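Local coordinates for hypothetical protein VC0802 (Vibrio cholerae, PDB 1ZVP), which is of unknown function but carries two ACT domains, a fold that often binds small regulatory ligands, and may be a transport protein, at the interface of chains A and B. Numbering follows the deposited sequence. Chains: chain A/B, hypothetical protein VC0802.

Contact 1: the interface of chains A and B. Residues chain A 89, 92-93, 96; chain B 7, 86, 88-89, 92-93.
A:Thr93 rests on the methyl CB of B:Ala89, which lies 3.7 Å from its backbone N. From CB of A:Thr93 the side chain forks. CG2 stands anti to the backbone N, and the hydroxyl OG1 is anti to the carbonyl carbon (chi1 -59°), which turns it back along its own helix. There OG1 donates to the carbonyl O of A:Ala89 at 2.5 Å, the donor tilted 34° from the carbonyl plane. OG1 also lies 3.8 Å from CB of B:Ala89 and 2.7 Å from water 1. That water reaches OG1 of B:Thr93 at 2.9 Å, and this second hydroxyl donates to O of B:Ala89 at 2.6 Å. Each hydroxyl is thus tied to its own helix and, through one solvent molecule, to the other; no direct polar bond crosses this patch. The threonine side chains cross at about a right angle. The rest is methyl packing against helix backbone: CB of A:Ala92 sits 3.7 Å from CA of B:Ala89, and CB of B:Ala92 repeats this against A:Ala89. The small alanine side chains probably let the helices come this close. CB of A:Ala96 meets OG of B:Ser7 at 3.7 Å. The patch pairs helix 87-97 of chain A with helix 87-96 of chain B, flanked by that chain's helix 3-11.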
loop_
_atom_site.group_PDB
_atom_site.type_symbol
_atom_site.label_atom_id
_atom_site.label_comp_id
_atom_site.label_asym_id
_atom_site.label_seq_id
_atom_site.Cartn_x
_atom_site.Cartn_y
_atom_site.Cartn_z
ATOM N N ALA A 89 4.192 9.357 -4.824
ATOM C CA ALA A 89 3.547 10.647 -5.046
ATOM C C ALA A 89 3.196 10.825 -6.523
ATOM O O ALA A 89 2.088 11.246 -6.853
ATOM C CB ALA A 89 4.429 11.767 -4.566
ATOM N N ALA A 92 0.406 8.171 -7.888
ATOM C CA ALA A 92 -0.852 8.475 -7.203
ATOM C C ALA A 92 -1.433 9.807 -7.666
ATOM O O ALA A 92 -2.652 9.929 -7.806
ATOM C CB ALA A 92 -0.671 8.455 -5.702
ATOM N N THR A 93 -0.569 10.792 -7.912
ATOM C CA THR A 93 -0.978 12.079 -8.478
ATOM C C THR A 93 -1.538 11.920 -9.892
ATOM O O THR A 93 -2.572 12.515 -10.213
ATOM C CB THR A 93 0.186 13.113 -8.480
ATOM O OG1 THR A 93 0.642 13.319 -7.142
ATOM C CG2 THR A 93 -0.251 14.451 -9.043
ATOM N N ALA A 96 -4.877 10.401 -9.509
ATOM C CA ALA A 96 -5.781 11.403 -8.928
ATOM C C ALA A 96 -6.300 12.393 -9.972
ATOM O O ALA A 96 -7.473 12.756 -9.958
ATOM C CB ALA A 96 -5.117 12.138 -7.767
ATOM N N SER B 7 -7.505 17.540 -4.966
ATOM C CA SER B 7 -6.252 16.962 -4.475
ATOM C C SER B 7 -5.428 17.974 -3.667
ATOM O O SER B 7 -4.877 17.633 -2.624
ATOM C CB SER B 7 -5.417 16.421 -5.638
ATOM O OG SER B 7 -6.103 15.395 -6.337
ATOM N N GLY B 86 -7.429 11.340 -4.333
ATOM C CA GLY B 86 -6.524 12.383 -3.863
ATOM C C GLY B 86 -5.765 12.047 -2.591
ATOM O O GLY B 86 -4.738 12.659 -2.319
ATOM N N THR B 88 -4.050 9.207 -1.423
ATOM C CA THR B 88 -2.727 8.597 -1.555
ATOM C C THR B 88 -1.722 9.608 -2.075
ATOM O O THR B 88 -0.600 9.678 -1.575
ATOM C CB THR B 88 -2.748 7.343 -2.434
ATOM O OG1 THR B 88 -3.705 6.418 -1.899
ATOM C CG2 THR B 88 -1.382 6.684 -2.441
ATOM N N ALA B 89 -2.139 10.390 -3.071
ATOM C CA ALA B 89 -1.325 11.466 -3.606
ATOM C C ALA B 89 -0.948 12.477 -2.509
ATOM O O ALA B 89 0.215 12.879 -2.409
ATOM C CB ALA B 89 -2.040 12.137 -4.762
ATOM N N ALA B 92 1.492 10.699 0.247
ATOM C CA ALA B 92 2.713 10.376 -0.473
ATOM C C ALA B 92 3.519 11.625 -0.826
ATOM O O ALA B 92 4.752 11.618 -0.721
ATOM C CB ALA B 92 2.400 9.563 -1.714
ATOM N N THR B 93 2.824 12.686 -1.244
ATOM C CA THR B 93 3.445 13.988 -1.525
ATOM C C THR B 93 4.044 14.658 -0.287
ATOM O O THR B 93 5.150 15.202 -0.366
ATOM C CB THR B 93 2.452 14.969 -2.194
ATOM O OG1 THR B 93 2.041 14.433 -3.441
ATOM C CG2 THR B 93 3.091 16.326 -2.453
HETATM O O HOH W 1 0.538 15.571 -5.600
#

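Contact 2: the interface of chains A and B. Residues chain A 88, 103-106; chain B 103-106.
A:Val104 and B:Val104 meet at the apolar centre, where CG2 of the first lies 3.6 Å from CB of the second and the side chains cross at about a right angle. The two valines do not share a rotamer: B:Val104 has CG1 anti to the backbone N (chi1 175°), whereas CG1 of A:Val104 nearly eclipses its backbone N (chi1 5°), a rotation that is doubtful, as is the asymmetry it implies. The valines and both Ala106 side chains point to one face of the paired strands, the isoleucines to the other. There A:Ile105 and B:Ile105 make a second apolar pairing through their CG2 branches, 3.7 Å apart. Each CG2 stands anti to its backbone N, with CG1 beside that N. Further out, CB of A:Ala106 packs 3.9 Å from CB of B:Asn103, and the exchanged pair does likewise. Polar closure comes from the backbone: N of B:Ala106 donates to O of A:Val104 at 2.7 Å, and N of A:Ala106 returns the bond to O of B:Val104 at 2.7 Å. These reciprocal bonds bracket an antiparallel bridge between A:Ile105 and B:Ile105. Strand 103-106 of each chain therefore joins its partner edge to edge across the two chains of the deposited assembly, while A:Thr88 of helix 87-97 borders the valine side.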
loop_
_atom_site.group_PDB
_atom_site.type_symbol
_atom_site.label_atom_id
_atom_site.label_comp_id
_atom_site.label_asym_id
_atom_site.label_seq_id
_atom_site.Cartn_x
_atom_site.Cartn_y
_atom_site.Cartn_z
ATOM N N THR A 88 5.797 7.096 -5.354
ATOM C CA THR A 88 4.399 6.936 -4.929
ATOM C C THR A 88 3.598 8.212 -5.159
ATOM O O THR A 88 2.459 8.152 -5.626
ATOM C CB THR A 88 4.256 6.515 -3.439
ATOM O OG1 THR A 88 5.185 5.479 -3.126
ATOM C CG2 THR A 88 2.848 6.022 -3.143
ATOM N N ASN A 103 -5.404 2.475 -4.094
ATOM C CA ASN A 103 -5.219 1.803 -2.834
ATOM C C ASN A 103 -3.992 0.947 -2.932
ATOM O O ASN A 103 -4.053 -0.143 -3.485
ATOM C CB ASN A 103 -6.444 0.966 -2.500
ATOM C CG ASN A 103 -7.691 1.807 -2.414
ATOM O OD1 ASN A 103 -7.858 2.599 -1.483
ATOM N ND2 ASN A 103 -8.569 1.661 -3.397
ATOM N N VAL A 104 -2.871 1.440 -2.413
ATOM C CA VAL A 104 -1.604 0.725 -2.581
ATOM C C VAL A 104 -1.245 -0.252 -1.459
ATOM O O VAL A 104 -1.452 0.013 -0.274
ATOM C CB VAL A 104 -0.430 1.656 -3.100
ATOM C CG1 VAL A 104 -0.867 3.109 -3.184
ATOM C CG2 VAL A 104 0.883 1.456 -2.353
ATOM N N ILE A 105 -0.793 -1.431 -1.868
ATOM C CA ILE A 105 -0.200 -2.391 -0.942
ATOM C C ILE A 105 1.217 -2.654 -1.416
ATOM O O ILE A 105 1.416 -3.196 -2.494
ATOM C CB ILE A 105 -1.015 -3.713 -0.832
ATOM C CG1 ILE A 105 -2.433 -3.413 -0.306
ATOM C CG2 ILE A 105 -0.282 -4.716 0.066
ATOM C CD1 ILE A 105 -3.369 -4.611 -0.158
ATOM N N ALA A 106 2.197 -2.215 -0.632
ATOM C CA ALA A 106 3.597 -2.501 -0.912
ATOM C C ALA A 106 3.899 -3.978 -0.635
ATOM O O ALA A 106 3.706 -4.468 0.485
ATOM C CB ALA A 106 4.496 -1.599 -0.080
ATOM N N ASN B 103 6.409 2.924 2.257
ATOM C CA ASN B 103 5.813 1.662 1.856
ATOM C C ASN B 103 4.427 1.599 2.426
ATOM O O ASN B 103 4.243 1.362 3.611
ATOM C CB ASN B 103 6.660 0.493 2.330
ATOM C CG ASN B 103 8.107 0.673 1.970
ATOM O OD1 ASN B 103 8.745 1.650 2.402
ATOM N ND2 ASN B 103 8.638 -0.236 1.150
ATOM N N VAL B 104 3.457 1.855 1.561
ATOM C CA VAL B 104 2.068 2.028 1.925
ATOM C C VAL B 104 1.366 0.680 1.892
ATOM O O VAL B 104 1.511 -0.059 0.920
ATOM C CB VAL B 104 1.391 2.947 0.885
ATOM C CG1 VAL B 104 -0.105 3.078 1.133
ATOM C CG2 VAL B 104 2.095 4.296 0.812
ATOM N N ILE B 105 0.627 0.340 2.952
ATOM C CA ILE B 105 -0.368 -0.729 2.841
ATOM C C ILE B 105 -1.751 -0.188 3.172
ATOM O O ILE B 105 -1.999 0.254 4.291
ATOM C CB ILE B 105 -0.033 -1.997 3.674
ATOM C CG1 ILE B 105 1.409 -2.451 3.399
ATOM C CG2 ILE B 105 -1.044 -3.115 3.368
ATOM C CD1 ILE B 105 1.817 -3.738 4.072
ATOM N N ALA B 106 -2.639 -0.189 2.179
ATOM C CA ALA B 106 -4.032 0.212 2.382
ATOM C C ALA B 106 -4.775 -0.896 3.117
ATOM O O ALA B 106 -4.845 -2.036 2.637
ATOM C CB ALA B 106 -4.718 0.527 1.052
#

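Contact 3: the interface of chains A and B. Residues chain A 26-28, 67; chain B 82, 108.
The ring of B:Tyr108 lies against strand 24-29 of chain A, with the methyl CG2 of A:Thr28 over one face and the backbone carbonyl carbon of A:Phe26 at its edge, in the ring plane. CG2 is 3.8 Å from the ring centroid, a CH-pi contact displaced toward the rim beside CD2 and CE2. CB of A:Thr28 adds a contact of 3.7 Å to CG of the ring, and the two side chains cross at about a right angle. The threonine rotation explains this: OG1 is anti to the backbone N (chi1 -175°), leaving CG2 in the crowded position between N and the carbonyl carbon, where it can cover the tyrosine. On the tyrosine side, CG is anti to its own backbone N (chi1 -174°), which carries the ring outward to the opposing strand. The strand backbone at A:Cys27 also lines this ring, its carbonyl C 3.6 Å from CD1. The ring of A:Phe26 receives CD1 of B:Leu82 over one face, 4.0 Å above the plane and offset toward the rim. At the tyrosine edge, CE1 is 3.4 Å from O of A:Phe26, and the phenol OH lies 3.7 Å from O of A:Ser67, beyond hydrogen-bonding distance. Contact rests mainly on ring and methyl packing, with carbonyl oxygens at the tyrosine rim. The site sits where B:Tyr108, just past strand 103-106, and the B:Leu82 loop meet strand 24-29 and the loop residue A:Ser67.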
loop_
_atom_site.group_PDB
_atom_site.type_symbol
_atom_site.label_atom_id
_atom_site.label_comp_id
_atom_site.label_asym_id
_atom_site.label_seq_id
_atom_site.Cartn_x
_atom_site.Cartn_y
_atom_site.Cartn_z
ATOM N N PHE A 26 -12.015 -5.675 -0.926
ATOM C CA PHE A 26 -11.522 -5.511 0.441
ATOM C C PHE A 26 -12.611 -5.923 1.406
ATOM O O PHE A 26 -13.750 -5.460 1.303
ATOM C CB PHE A 26 -11.124 -4.059 0.702
ATOM C CG PHE A 26 -9.787 -3.684 0.138
ATOM C CD1 PHE A 26 -8.715 -3.429 0.981
ATOM C CD2 PHE A 26 -9.594 -3.589 -1.235
ATOM C CE1 PHE A 26 -7.471 -3.083 0.470
ATOM C CE2 PHE A 26 -8.347 -3.251 -1.760
ATOM C CZ PHE A 26 -7.283 -2.996 -0.906
ATOM N N CYS A 27 -12.263 -6.818 2.325
ATOM C CA CYS A 27 -13.155 -7.207 3.420
ATOM C C CYS A 27 -12.459 -6.943 4.720
ATOM O O CYS A 27 -11.235 -6.889 4.772
ATOM C CB CYS A 27 -13.505 -8.693 3.369
ATOM S SG CYS A 27 -14.193 -9.221 1.817
ATOM N N THR A 28 -13.251 -6.776 5.767
ATOM C CA THR A 28 -12.734 -6.746 7.124
ATOM C C THR A 28 -13.444 -7.830 7.922
ATOM O O THR A 28 -14.669 -7.913 7.915
ATOM C CB THR A 28 -12.851 -5.334 7.771
ATOM O OG1 THR A 28 -12.225 -5.332 9.060
ATOM C CG2 THR A 28 -14.303 -4.870 7.882
ATOM N N SER A 67 -18.393 -7.189 1.503
ATOM C CA SER A 67 -17.116 -6.753 0.936
ATOM C C SER A 67 -17.070 -5.260 0.597
ATOM O O SER A 67 -17.333 -4.401 1.446
ATOM C CB SER A 67 -16.772 -7.599 -0.301
ATOM O OG SER A 67 -17.779 -7.499 -1.294
ATOM N N LEU B 82 -12.135 3.425 0.619
ATOM C CA LEU B 82 -11.339 2.775 -0.444
ATOM C C LEU B 82 -11.586 3.370 -1.856
ATOM O O LEU B 82 -11.074 2.860 -2.864
ATOM C CB LEU B 82 -11.552 1.241 -0.443
ATOM C CG LEU B 82 -10.875 0.257 0.533
ATOM C CD1 LEU B 82 -9.408 0.581 0.829
ATOM C CD2 LEU B 82 -11.654 0.159 1.813
ATOM N N TYR B 108 -8.509 -1.983 5.196
ATOM C CA TYR B 108 -9.929 -1.722 4.977
ATOM C C TYR B 108 -10.360 -0.360 5.537
ATOM O O TYR B 108 -11.075 0.394 4.857
ATOM C CB TYR B 108 -10.770 -2.827 5.596
ATOM C CG TYR B 108 -12.233 -2.699 5.283
ATOM C CD1 TYR B 108 -12.778 -3.368 4.196
ATOM C CD2 TYR B 108 -13.073 -1.906 6.064
ATOM C CE1 TYR B 108 -14.121 -3.259 3.885
ATOM C CE2 TYR B 108 -14.428 -1.785 5.767
ATOM C CZ TYR B 108 -14.943 -2.472 4.671
ATOM O OH TYR B 108 -16.278 -2.389 4.340
#

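Between the centres of their C-alpha atoms, contact 1 and contact 2 are about 12 Å apart, contact 2 and contact 3 about 14 Å, and contact 1 and contact 3 about 21 Å, which places strand pairing between the helix seam and the tyrosine patch. Helix 87-97 links contacts 1 and 2, since residue 88 takes part in both, from opposite chains. Strand 103-106 leads within two residues to the tyrosine of contact 3. Each contact has a two-fold twin with the chains exchanged, so the tyrosine patch occurs twice. Combined helix, strand and side-chain contacts suggest a genuine dimer, although the structure alone does not prove it.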